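Local coordinates for protein globin II, extracellular (Lumbricus terrestris, PDB 1X9F) that probably carries oxygen as a haem-containing globin subunit of the earthworm's giant extracellular erythrocruorin, and here holds carbon monoxide at its haem, at residues B[8-20]-B[66-80]. Residues are numbered along the deposited sequence; the frame is centred on the assembly and turned at random.
Sequences EGLKVKSEWGRAY and DRVLGGLDIAISTLD. Unlike the reference sequence in segment 66-80: Asp66 (reference Glu). With HEM (protoporphyrin IX containing Fe), chain O; CMO (carbon monoxide), chain P.
Trp16 pushes its indole into the helix carrying residues 66-77, as a knob in the hole formed by Leu69, Leu72, Asp73 and Ile76. In globin terms this is the A helix crossing the E helix, the two axes 9.7 Å apart at closest approach and running roughly antiparallel. CG is anti to the backbone N (chi1 169°), which carries the indole toward the other helix, between Ile76 on one face and Tyr20 CB on the other. Ile76 CD1 makes a CH-pi contact, 3.9 Å from the centroid of the five-membered ring, while Leu72 CD2 meets the six-membered ring at CZ3. At the ring's edge NE1 donates (2.8 Å, N-H...O angle 162°) to Asp73 OD2, which sits in the indole plane and accepts on its anti lone pair. The other oxygen, OD1, is taken by Lys32 and Asn76 of the Globin III chain, so this aspartate ties the helix pair to the subunit interface. A leucine in place of Trp16 would probably leave Asp73 OD2 without its N-H donor and open a gap beside Ile76 and Leu72.

Tyr20 follows one turn on, Trp16 CZ2 sitting over the centre of one face of its ring; its side chain and that of Leu69 slide past each other in opposite directions, CE2 3.8 Å from Leu69 CB. A water links Tyr20 OH to Asp66 O. On the far side of helix 59-77, Val68 CG2 faces the bound carbon monoxide.

Toward the other end, the side chains of Val12 and Ile76 cross at about a right angle, CG1 against CG2, and Leu79 CD1 rests on Gly9 CA. Lys13 NZ, salt-bridged also to Glu27 of the Globin III chain, bonds weakly to Ser77 O and meets Asp80 OD1 in a salt bridge at 3.0 Å, from above the carboxylate plane.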
loop_
_atom_site.group_PDB
_atom_site.type_symbol
_atom_site.label_atom_id
_atom_site.label_comp_id
_atom_site.label_asym_id
_atom_site.label_seq_id
_atom_site.Cartn_x
_atom_site.Cartn_y
_atom_site.Cartn_z
ATOM N N GLU B 8 1.068 -37.362 -23.170
ATOM C CA GLU B 8 0.093 -36.771 -24.097
ATOM C C GLU B 8 -1.220 -36.426 -23.398
ATOM O O GLU B 8 -1.833 -35.404 -23.697
ATOM C CB GLU B 8 -0.141 -37.663 -25.327
ATOM C CG GLU B 8 0.264 -39.124 -25.174
ATOM C CD GLU B 8 1.765 -39.363 -25.270
ATOM O OE1 GLU B 8 2.373 -39.023 -26.309
ATOM O OE2 GLU B 8 2.340 -39.907 -24.300
ATOM N N GLY B 9 -1.635 -37.274 -22.460
ATOM C CA GLY B 9 -2.822 -37.014 -21.652
ATOM C C GLY B 9 -2.613 -35.802 -20.766
ATOM O O GLY B 9 -3.507 -34.961 -20.625
ATOM N N LEU B 10 -1.426 -35.717 -20.173
ATOM C CA LEU B 10 -1.047 -34.546 -19.397
ATOM C C LEU B 10 -1.150 -33.285 -20.247
ATOM O O LEU B 10 -1.783 -32.317 -19.834
ATOM C CB LEU B 10 0.368 -34.702 -18.828
ATOM C CG LEU B 10 0.595 -34.907 -17.322
ATOM C CD1 LEU B 10 -0.618 -35.463 -16.569
ATOM C CD2 LEU B 10 1.831 -35.770 -17.078
ATOM N N LYS B 11 -0.545 -33.307 -21.434
ATOM C CA LYS B 11 -0.527 -32.142 -22.320
ATOM C C LYS B 11 -1.931 -31.733 -22.769
ATOM O O LYS B 11 -2.292 -30.551 -22.716
ATOM C CB LYS B 11 0.371 -32.397 -23.532
ATOM C CG LYS B 11 0.444 -31.208 -24.471
ATOM C CD LYS B 11 1.428 -31.435 -25.587
ATOM C CE LYS B 11 2.789 -30.886 -25.236
ATOM N NZ LYS B 11 3.693 -30.968 -26.410
ATOM N N VAL B 12 -2.714 -32.720 -23.199
ATOM C CA VAL B 12 -4.082 -32.475 -23.642
ATOM C C VAL B 12 -4.961 -31.925 -22.519
ATOM O O VAL B 12 -5.784 -31.043 -22.772
ATOM C CB VAL B 12 -4.725 -33.714 -24.304
ATOM C CG1 VAL B 12 -6.195 -33.458 -24.628
ATOM C CG2 VAL B 12 -3.972 -34.091 -25.575
ATOM N N LYS B 13 -4.791 -32.424 -21.290
ATOM C CA LYS B 13 -5.531 -31.857 -20.151
ATOM C C LYS B 13 -5.285 -30.352 -20.025
ATOM O O LYS B 13 -6.234 -29.575 -19.904
ATOM C CB LYS B 13 -5.198 -32.576 -18.837
ATOM C CG LYS B 13 -5.872 -33.950 -18.726
ATOM C CD LYS B 13 -5.544 -34.627 -17.379
ATOM C CE LYS B 13 -6.192 -33.865 -16.206
ATOM N NZ LYS B 13 -5.926 -34.581 -14.915
ATOM N N SER B 14 -4.021 -29.943 -20.084
ATOM C CA SER B 14 -3.666 -28.527 -19.953
ATOM C C SER B 14 -4.155 -27.674 -21.110
ATOM O O SER B 14 -4.728 -26.599 -20.900
ATOM C CB SER B 14 -2.155 -28.354 -19.810
ATOM O OG SER B 14 -1.741 -28.695 -18.501
ATOM N N GLU B 15 -3.908 -28.144 -22.331
ATOM C CA GLU B 15 -4.299 -27.397 -23.509
ATOM C C GLU B 15 -5.813 -27.296 -23.616
ATOM O O GLU B 15 -6.333 -26.287 -24.094
ATOM C CB GLU B 15 -3.638 -27.988 -24.752
ATOM C CG GLU B 15 -2.123 -27.868 -24.645
ATOM C CD GLU B 15 -1.368 -28.422 -25.830
ATOM O OE1 GLU B 15 -0.145 -28.168 -25.904
ATOM O OE2 GLU B 15 -1.980 -29.106 -26.681
ATOM N N TRP B 16 -6.521 -28.317 -23.134
ATOM C CA TRP B 16 -7.982 -28.266 -23.078
ATOM C C TRP B 16 -8.435 -27.165 -22.125
ATOM O O TRP B 16 -9.260 -26.324 -22.488
ATOM C CB TRP B 16 -8.575 -29.620 -22.668
ATOM C CG TRP B 16 -10.041 -29.559 -22.352
ATOM C CD1 TRP B 16 -10.612 -29.591 -21.109
ATOM C CD2 TRP B 16 -11.122 -29.427 -23.286
ATOM N NE1 TRP B 16 -11.980 -29.494 -21.211
ATOM C CE2 TRP B 16 -12.321 -29.393 -22.535
ATOM C CE3 TRP B 16 -11.205 -29.339 -24.687
ATOM C CZ2 TRP B 16 -13.579 -29.284 -23.131
ATOM C CZ3 TRP B 16 -12.459 -29.231 -25.280
ATOM C CH2 TRP B 16 -13.628 -29.204 -24.501
ATOM N N GLY B 17 -7.879 -27.178 -20.915
ATOM C CA GLY B 17 -8.137 -26.141 -19.921
ATOM C C GLY B 17 -8.009 -24.745 -20.500
ATOM O O GLY B 17 -8.926 -23.931 -20.370
ATOM N N ARG B 18 -6.884 -24.474 -21.154
ATOM C CA ARG B 18 -6.654 -23.171 -21.769
ATOM C C ARG B 18 -7.608 -22.819 -22.919
ATOM O O ARG B 18 -7.935 -21.648 -23.099
ATOM C CB ARG B 18 -5.206 -23.048 -22.230
ATOM C CG ARG B 18 -4.359 -22.153 -21.346
ATOM C CD ARG B 18 -3.105 -22.827 -20.824
ATOM N NE ARG B 18 -2.347 -23.483 -21.885
ATOM C CZ ARG B 18 -1.388 -24.381 -21.684
ATOM N NH1 ARG B 18 -1.050 -24.749 -20.452
ATOM N NH2 ARG B 18 -0.763 -24.916 -22.724
ATOM N N ALA B 19 -8.053 -23.814 -23.688
ATOM C CA ALA B 19 -8.895 -23.561 -24.867
ATOM C C ALA B 19 -10.379 -23.526 -24.528
ATOM O O ALA B 19 -11.162 -22.828 -25.181
ATOM C CB ALA B 19 -8.632 -24.613 -25.934
ATOM N N TYR B 20 -10.753 -24.291 -23.508
ATOM C CA TYR B 20 -12.146 -24.450 -23.113
ATOM C C TYR B 20 -12.784 -23.139 -22.662
ATOM O O TYR B 20 -13.920 -22.847 -23.039
ATOM C CB TYR B 20 -12.252 -25.513 -22.017
ATOM C CG TYR B 20 -13.642 -26.024 -21.711
ATOM C CD1 TYR B 20 -13.942 -26.532 -20.445
ATOM C CD2 TYR B 20 -14.651 -26.022 -22.675
ATOM C CE1 TYR B 20 -15.211 -27.019 -20.146
ATOM C CE2 TYR B 20 -15.922 -26.506 -22.383
ATOM C CZ TYR B 20 -16.190 -27.000 -21.119
ATOM O OH TYR B 20 -17.440 -27.477 -20.833
ATOM N N ASP B 66 -22.782 -27.022 -25.485
ATOM C CA ASP B 66 -22.180 -26.902 -24.150
ATOM C C ASP B 66 -22.228 -28.266 -23.442
ATOM O O ASP B 66 -21.282 -28.650 -22.747
ATOM C CB ASP B 66 -22.881 -25.815 -23.304
ATOM C CG ASP B 66 -22.176 -24.444 -23.362
ATOM O OD1 ASP B 66 -22.222 -23.693 -22.348
ATOM O OD2 ASP B 66 -21.561 -24.030 -24.369
ATOM N N ARG B 67 -23.323 -28.997 -23.638
ATOM C CA ARG B 67 -23.504 -30.316 -23.030
ATOM C C ARG B 67 -22.470 -31.314 -23.555
ATOM O O ARG B 67 -21.878 -32.073 -22.783
ATOM C CB ARG B 67 -24.915 -30.809 -23.325
ATOM C CG ARG B 67 -25.554 -31.591 -22.216
ATOM C CD ARG B 67 -27.066 -31.439 -22.143
ATOM N NE ARG B 67 -27.741 -31.504 -23.444
ATOM C CZ ARG B 67 -28.655 -30.630 -23.865
ATOM N NH1 ARG B 67 -29.025 -29.616 -23.091
ATOM N NH2 ARG B 67 -29.214 -30.773 -25.060
ATOM N N VAL B 68 -22.253 -31.291 -24.867
ATOM C CA VAL B 68 -21.276 -32.158 -25.517
ATOM C C VAL B 68 -19.877 -31.891 -25.017
ATOM O O VAL B 68 -19.148 -32.824 -24.667
ATOM C CB VAL B 68 -21.261 -31.936 -27.028
ATOM C CG1 VAL B 68 -20.142 -32.752 -27.689
ATOM C CG2 VAL B 68 -22.615 -32.255 -27.610
ATOM N N LEU B 69 -19.495 -30.619 -25.002
ATOM C CA LEU B 69 -18.185 -30.250 -24.504
ATOM C C LEU B 69 -18.044 -30.560 -23.016
ATOM O O LEU B 69 -16.932 -30.755 -22.528
ATOM C CB LEU B 69 -17.870 -28.783 -24.797
ATOM C CG LEU B 69 -17.701 -28.409 -26.271
ATOM C CD1 LEU B 69 -16.962 -27.098 -26.327
ATOM C CD2 LEU B 69 -16.933 -29.478 -27.049
ATOM N N GLY B 70 -19.176 -30.617 -22.313
ATOM C CA GLY B 70 -19.210 -31.008 -20.908
ATOM C C GLY B 70 -18.823 -32.463 -20.748
ATOM O O GLY B 70 -18.072 -32.818 -19.835
ATOM N N GLY B 71 -19.333 -33.301 -21.649
ATOM C CA GLY B 71 -18.980 -34.713 -21.687
ATOM C C GLY B 71 -17.519 -34.887 -22.045
ATOM O O GLY B 71 -16.805 -35.666 -21.412
ATOM N N LEU B 72 -17.074 -34.153 -23.059
ATOM C CA LEU B 72 -15.689 -34.223 -23.485
ATOM C C LEU B 72 -14.767 -33.749 -22.363
ATOM O O LEU B 72 -13.693 -34.318 -22.153
ATOM C CB LEU B 72 -15.486 -33.395 -24.752
ATOM C CG LEU B 72 -14.106 -33.458 -25.406
ATOM C CD1 LEU B 72 -13.767 -34.868 -25.896
ATOM C CD2 LEU B 72 -14.036 -32.462 -26.549
ATOM N N ASP B 73 -15.202 -32.723 -21.639
ATOM C CA ASP B 73 -14.448 -32.205 -20.510
ATOM C C ASP B 73 -14.213 -33.275 -19.447
ATOM O O ASP B 73 -13.114 -33.369 -18.896
ATOM C CB ASP B 73 -15.182 -31.024 -19.891
ATOM C CG ASP B 73 -14.448 -30.450 -18.713
ATOM O OD1 ASP B 73 -14.934 -30.616 -17.577
ATOM O OD2 ASP B 73 -13.370 -29.831 -18.827
ATOM N N ILE B 74 -15.243 -34.073 -19.157
ATOM C CA ILE B 74 -15.108 -35.169 -18.193
ATOM C C ILE B 74 -14.068 -36.185 -18.666
ATOM O O ILE B 74 -13.204 -36.609 -17.891
ATOM C CB ILE B 74 -16.459 -35.868 -17.932
ATOM C CG1 ILE B 74 -17.442 -34.897 -17.257
ATOM C CG2 ILE B 74 -16.246 -37.122 -17.067
ATOM C CD1 ILE B 74 -18.888 -35.408 -17.155
ATOM N N ALA B 75 -14.162 -36.553 -19.943
ATOM C CA ALA B 75 -13.268 -37.524 -20.556
ATOM C C ALA B 75 -11.820 -37.048 -20.510
ATOM O O ALA B 75 -10.948 -37.762 -20.014
ATOM C CB ALA B 75 -13.701 -37.813 -21.989
ATOM N N ILE B 76 -11.565 -35.839 -21.006
ATOM C CA ILE B 76 -10.203 -35.298 -21.008
ATOM C C ILE B 76 -9.665 -35.180 -19.582
ATOM O O ILE B 76 -8.515 -35.538 -19.311
ATOM C CB ILE B 76 -10.148 -33.934 -21.736
ATOM C CG1 ILE B 76 -10.370 -34.127 -23.243
ATOM C CG2 ILE B 76 -8.812 -33.233 -21.471
ATOM C CD1 ILE B 76 -10.551 -32.835 -24.025
ATOM N N SER B 77 -10.501 -34.697 -18.668
ATOM C CA SER B 77 -10.061 -34.475 -17.295
ATOM C C SER B 77 -9.650 -35.766 -16.591
ATOM O O SER B 77 -8.875 -35.722 -15.635
ATOM C CB SER B 77 -11.123 -33.734 -16.474
ATOM O OG SER B 77 -12.206 -34.585 -16.139
ATOM N N THR B 78 -10.166 -36.905 -17.054
ATOM C CA THR B 78 -9.829 -38.189 -16.430
ATOM C C THR B 78 -9.032 -39.117 -17.332
ATOM O O THR B 78 -9.051 -40.333 -17.134
ATOM C CB THR B 78 -11.082 -38.933 -15.910
ATOM O OG1 THR B 78 -11.965 -39.212 -17.005
ATOM C CG2 THR B 78 -11.904 -38.054 -14.981
ATOM N N LEU B 79 -8.329 -38.560 -18.316
ATOM C CA LEU B 79 -7.419 -39.370 -19.123
ATOM C C LEU B 79 -6.394 -40.064 -18.236
ATOM O O LEU B 79 -5.916 -41.153 -18.560
ATOM C CB LEU B 79 -6.707 -38.529 -20.180
ATOM C CG LEU B 79 -7.533 -38.170 -21.414
ATOM C CD1 LEU B 79 -6.821 -37.111 -22.233
ATOM C CD2 LEU B 79 -7.846 -39.392 -22.266
ATOM N N ASP B 80 -6.076 -39.431 -17.111
ATOM C CA ASP B 80 -5.145 -39.993 -16.138
ATOM C C ASP B 80 -5.814 -40.923 -15.118
ATOM O O ASP B 80 -5.136 -41.487 -14.255
ATOM C CB ASP B 80 -4.378 -38.874 -15.424
ATOM C CG ASP B 80 -5.278 -37.996 -14.576
ATOM O OD1 ASP B 80 -6.323 -37.531 -15.082
ATOM O OD2 ASP B 80 -5.011 -37.711 -13.389
HETATM C CHA HEM O . -25.828 -36.111 -27.314
HETATM C CHB HEM O . -21.128 -36.310 -25.998
HETATM C CHC HEM O . -19.831 -37.078 -30.651
HETATM C CHD HEM O . -24.563 -37.125 -31.934
HETATM C C1A HEM O . -24.593 -36.010 -26.521
HETATM C C2A HEM O . -24.660 -35.697 -25.165
HETATM C C3A HEM O . -23.268 -35.734 -24.715
HETATM C C4A HEM O . -22.572 -36.112 -25.962
HETATM C CMA HEM O . -22.705 -35.464 -23.342
HETATM C CAA HEM O . -25.868 -35.329 -24.342
HETATM C CBA HEM O . -26.501 -36.504 -23.625
HETATM C CGA HEM O . -27.739 -35.955 -22.955
HETATM O O1A HEM O . -27.617 -35.301 -21.894
HETATM O O2A HEM O . -28.844 -36.168 -23.496
HETATM C C1B HEM O . -20.345 -36.536 -27.209
HETATM C C2B HEM O . -18.969 -36.564 -27.144
HETATM C C3B HEM O . -18.643 -36.789 -28.440
HETATM C C4B HEM O . -19.785 -36.877 -29.205
HETATM C CMB HEM O . -18.060 -36.393 -25.953
HETATM C CAB HEM O . -17.359 -36.870 -28.787
HETATM C CBB HEM O . -16.064 -36.964 -29.018
HETATM C C1C HEM O . -21.069 -37.108 -31.440
HETATM C C2C HEM O . -21.005 -37.234 -32.814
HETATM C C3C HEM O . -22.331 -37.251 -33.176
HETATM C C4C HEM O . -23.085 -37.124 -32.007
HETATM C CMC HEM O . -19.753 -37.347 -33.651
HETATM C CAC HEM O . -22.820 -37.380 -34.576
HETATM C CBC HEM O . -22.405 -36.493 -35.493
HETATM C C1D HEM O . -25.370 -36.855 -30.725
HETATM C C2D HEM O . -26.755 -36.714 -30.793
HETATM C C3D HEM O . -27.156 -36.419 -29.510
HETATM C C4D HEM O . -25.892 -36.415 -28.749
HETATM C CMD HEM O . -27.630 -36.858 -32.015
HETATM C CAD HEM O . -28.554 -36.191 -28.994
HETATM C CBD HEM O . -29.080 -34.827 -29.405
HETATM C CGD HEM O . -30.450 -34.685 -28.791
HETATM O O1D HEM O . -30.565 -34.677 -27.546
HETATM O O2D HEM O . -31.428 -34.586 -29.555
HETATM N NA HEM O . -23.363 -36.320 -27.040
HETATM N NB HEM O . -20.889 -36.725 -28.437
HETATM N NC HEM O . -22.313 -37.064 -30.893
HETATM N ND HEM O . -24.804 -36.669 -29.504
HETATM FE FE HEM O . -22.852 -36.768 -28.956
HETATM C C CMO P . -22.761 -34.647 -29.529
HETATM O O CMO P . -23.148 -33.708 -30.273
HETATM O O HOH W 1 -19.860 -27.099 -21.434
#